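Local atomic coordinates of ubiquinone biosynthesis accessory factor UbiJ (Escherichia coli, PDB entry 6H6O), a protein that binds hydrophobic intermediates of ubiquinone biosynthesis through its SCP2 domain and is essential for the stability of the Ubi complex metabolon. Residues A[31-37]-A[63-68]. Where two conformers were deposited one is given. Residues are numbered along the deposited sequence.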
loop_
_atom_site.group_PDB
_atom_site.type_symbol
_atom_site.label_atom_id
_atom_site.label_comp_id
_atom_site.label_asym_id
_atom_site.label_seq_id
_atom_site.Cartn_x
_atom_site.Cartn_y
_atom_site.Cartn_z
ATOM N N TYR A 31 -5.752 2.423 -16.494
ATOM C CA TYR A 31 -6.859 2.169 -17.420
ATOM C C TYR A 31 -7.758 3.349 -17.755
ATOM O O TYR A 31 -8.618 3.213 -18.635
ATOM C CB TYR A 31 -7.725 1.022 -16.873
ATOM C CG TYR A 31 -7.165 -0.337 -17.198
ATOM C CD1 TYR A 31 -6.164 -0.909 -16.413
ATOM C CD2 TYR A 31 -7.618 -1.048 -18.308
ATOM C CE1 TYR A 31 -5.632 -2.160 -16.726
ATOM C CE2 TYR A 31 -7.126 -2.311 -18.602
ATOM C CZ TYR A 31 -6.139 -2.863 -17.807
ATOM O OH TYR A 31 -5.673 -4.107 -18.103
ATOM N N ARG A 32 -7.602 4.482 -17.061
ATOM C CA ARG A 32 -8.473 5.635 -17.302
ATOM C C ARG A 32 -8.188 6.297 -18.672
ATOM O O ARG A 32 -9.127 6.724 -19.341
ATOM C CB ARG A 32 -8.320 6.657 -16.162
ATOM C CG ARG A 32 -9.240 7.866 -16.223
ATOM C CD ARG A 32 -9.082 8.704 -14.967
ATOM N NE ARG A 32 -9.901 9.919 -15.007
ATOM C CZ ARG A 32 -11.143 10.009 -14.536
ATOM N NH1 ARG A 32 -11.811 11.153 -14.625
ATOM N NH2 ARG A 32 -11.729 8.954 -13.984
ATOM N N SER A 33 -6.911 6.370 -19.076
ATOM C CA SER A 33 -6.568 7.051 -20.321
ATOM C C SER A 33 -6.651 6.172 -21.571
ATOM O O SER A 33 -5.916 5.186 -21.679
ATOM C CB SER A 33 -5.203 7.709 -20.226
ATOM O OG SER A 33 -4.890 8.290 -21.484
ATOM N N PRO A 34 -7.453 6.577 -22.581
ATOM C CA PRO A 34 -7.492 5.794 -23.834
ATOM C C PRO A 34 -6.180 5.848 -24.633
ATOM O O PRO A 34 -5.965 4.967 -25.470
ATOM C CB PRO A 34 -8.655 6.411 -24.615
ATOM C CG PRO A 34 -8.824 7.764 -24.061
ATOM C CD PRO A 34 -8.362 7.744 -22.636
ATOM N N ALA A 35 -5.276 6.848 -24.346
ATOM C CA ALA A 35 -3.991 6.951 -25.046
ATOM C C ALA A 35 -3.080 5.724 -24.792
ATOM O O ALA A 35 -2.195 5.447 -25.603
ATOM C CB ALA A 35 -3.264 8.231 -24.643
ATOM N N LEU A 36 -3.272 5.038 -23.650
ATOM C CA LEU A 36 -2.446 3.881 -23.260
ATOM C C LEU A 36 -2.895 2.527 -23.823
ATOM O O LEU A 36 -2.268 1.499 -23.518
ATOM C CB LEU A 36 -2.355 3.803 -21.726
ATOM C CG LEU A 36 -1.808 5.019 -20.997
ATOM C CD1 LEU A 36 -1.849 4.797 -19.508
ATOM C CD2 LEU A 36 -0.385 5.339 -21.444
ATOM N N LYS A 37 -3.969 2.518 -24.622
ATOM C CA LYS A 37 -4.550 1.285 -25.155
ATOM C C LYS A 37 -3.525 0.313 -25.769
ATOM O O LYS A 37 -3.547 -0.864 -25.417
ATOM C CB LYS A 37 -5.684 1.577 -26.144
ATOM C CG LYS A 37 -6.559 0.345 -26.410
ATOM C CD LYS A 37 -7.681 0.591 -27.393
ATOM C CE LYS A 37 -8.625 -0.590 -27.446
ATOM N NZ LYS A 37 -9.733 -0.350 -28.412
ATOM N N PHE A 63 -5.145 -8.969 -15.978
ATOM C CA PHE A 63 -5.361 -7.900 -16.947
ATOM C C PHE A 63 -6.404 -8.216 -18.023
ATOM O O PHE A 63 -6.242 -9.176 -18.775
ATOM C CB PHE A 63 -4.024 -7.485 -17.589
ATOM C CG PHE A 63 -2.988 -6.998 -16.606
ATOM C CD1 PHE A 63 -2.913 -5.648 -16.260
ATOM C CD2 PHE A 63 -2.084 -7.885 -16.025
ATOM C CE1 PHE A 63 -1.958 -5.194 -15.325
ATOM C CE2 PHE A 63 -1.135 -7.435 -15.098
ATOM C CZ PHE A 63 -1.074 -6.087 -14.757
ATOM N N SER A 64 -7.475 -7.398 -18.098
ATOM C CA SER A 64 -8.487 -7.531 -19.147
ATOM C C SER A 64 -8.494 -6.221 -19.971
ATOM O O SER A 64 -7.691 -5.329 -19.686
ATOM C CB SER A 64 -9.859 -7.894 -18.570
ATOM O OG SER A 64 -10.459 -6.846 -17.833
ATOM N N GLU A 65 -9.345 -6.115 -20.999
ATOM C CA GLU A 65 -9.377 -4.926 -21.855
ATOM C C GLU A 65 -9.819 -3.641 -21.109
ATOM O O GLU A 65 -9.226 -2.604 -21.327
ATOM C CB GLU A 65 -10.212 -5.147 -23.123
ATOM C CG GLU A 65 -9.931 -4.097 -24.192
ATOM C CD GLU A 65 -10.967 -3.954 -25.288
ATOM O OE1 GLU A 65 -10.567 -3.737 -26.456
ATOM O OE2 GLU A 65 -12.176 -4.022 -24.974
ATOM N N ARG A 66 -10.797 -3.713 -20.219
ATOM C CA ARG A 66 -11.302 -2.487 -19.576
ATOM C C ARG A 66 -10.786 -2.253 -18.166
ATOM O O ARG A 66 -10.958 -1.152 -17.628
ATOM C CB ARG A 66 -12.836 -2.463 -19.614
ATOM C CG ARG A 66 -13.380 -2.347 -21.044
ATOM C CD ARG A 66 -14.789 -1.773 -21.078
ATOM N NE ARG A 66 -15.812 -2.770 -20.756
ATOM C CZ ARG A 66 -16.600 -3.355 -21.653
ATOM N NH1 ARG A 66 -16.492 -3.049 -22.942
ATOM N NH2 ARG A 66 -17.504 -4.246 -21.270
ATOM N N GLN A 67 -10.171 -3.277 -17.556
ATOM C CA GLN A 67 -9.620 -3.113 -16.215
ATOM C C GLN A 67 -8.651 -4.198 -15.848
ATOM O O GLN A 67 -8.567 -5.228 -16.541
ATOM C CB GLN A 67 -10.757 -3.104 -15.169
ATOM C CG GLN A 67 -11.486 -4.445 -15.001
ATOM C CD GLN A 67 -12.675 -4.313 -14.089
ATOM O OE1 GLN A 67 -12.545 -4.424 -12.871
ATOM N NE2 GLN A 67 -13.857 -4.133 -14.661
ATOM N N VAL A 68 -7.975 -3.989 -14.704
ATOM C CA VAL A 68 -7.136 -5.003 -14.068
ATOM C C VAL A 68 -7.870 -5.347 -12.767
ATOM O O VAL A 68 -8.399 -4.458 -12.066
ATOM C CB VAL A 68 -5.663 -4.551 -13.823
ATOM C CG1 VAL A 68 -5.596 -3.222 -13.061
ATOM C CG2 VAL A 68 -4.844 -5.639 -13.104
HETATM O O HOH W 1 -10.688 1.343 -19.357
#
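A single aromatic side chain can anchor a β-hairpin turn to a neighbouring connection between helices largely by engaging the backbone, and Y31 of UbiJ illustrates how. It lies in the connection between helices 14-30 and 37-41, and its CA-to-CB bond points at the turn between strands 58-63 and 68-71. The ring lies against the peptide chain of this turn: Q67 CA sits 3.6 Å from the ring centroid, almost on the normal, a CH-pi contact over one face. V68 N approaches the same face, 3.6 Å from Y31 CE1, while the CB of V68 packs at 3.8 Å from that carbon. At the ring's far end, Y31 OH donates a 2.8 Å hydrogen bond to S64 O. Within the turn Q67 N stands 3.9 Å from S64 O, and the pairing there runs from S64 N to Q67 O (2.9 Å). E65 and R66, with helix-like backbone angles, form its type I corner. In the SCP2 domain this joins that connection to the end of a hairpin at one margin of the sheet, where strand 68-71 is outermost within this chain; N27 of helix 14-30 adds a hydrogen bond to V68 N. Water 1 ties the same backbones together, donating to Y31 O (2.9 Å) and R66 O (3.0 Å). Further out, electrostatics takes over: K37, its side chain all-trans, reaches across to E65 in a long salt bridge, NZ to OE1 4.0 Å, between two exposed residues whose CA-to-CB bonds do not point at each other's segment.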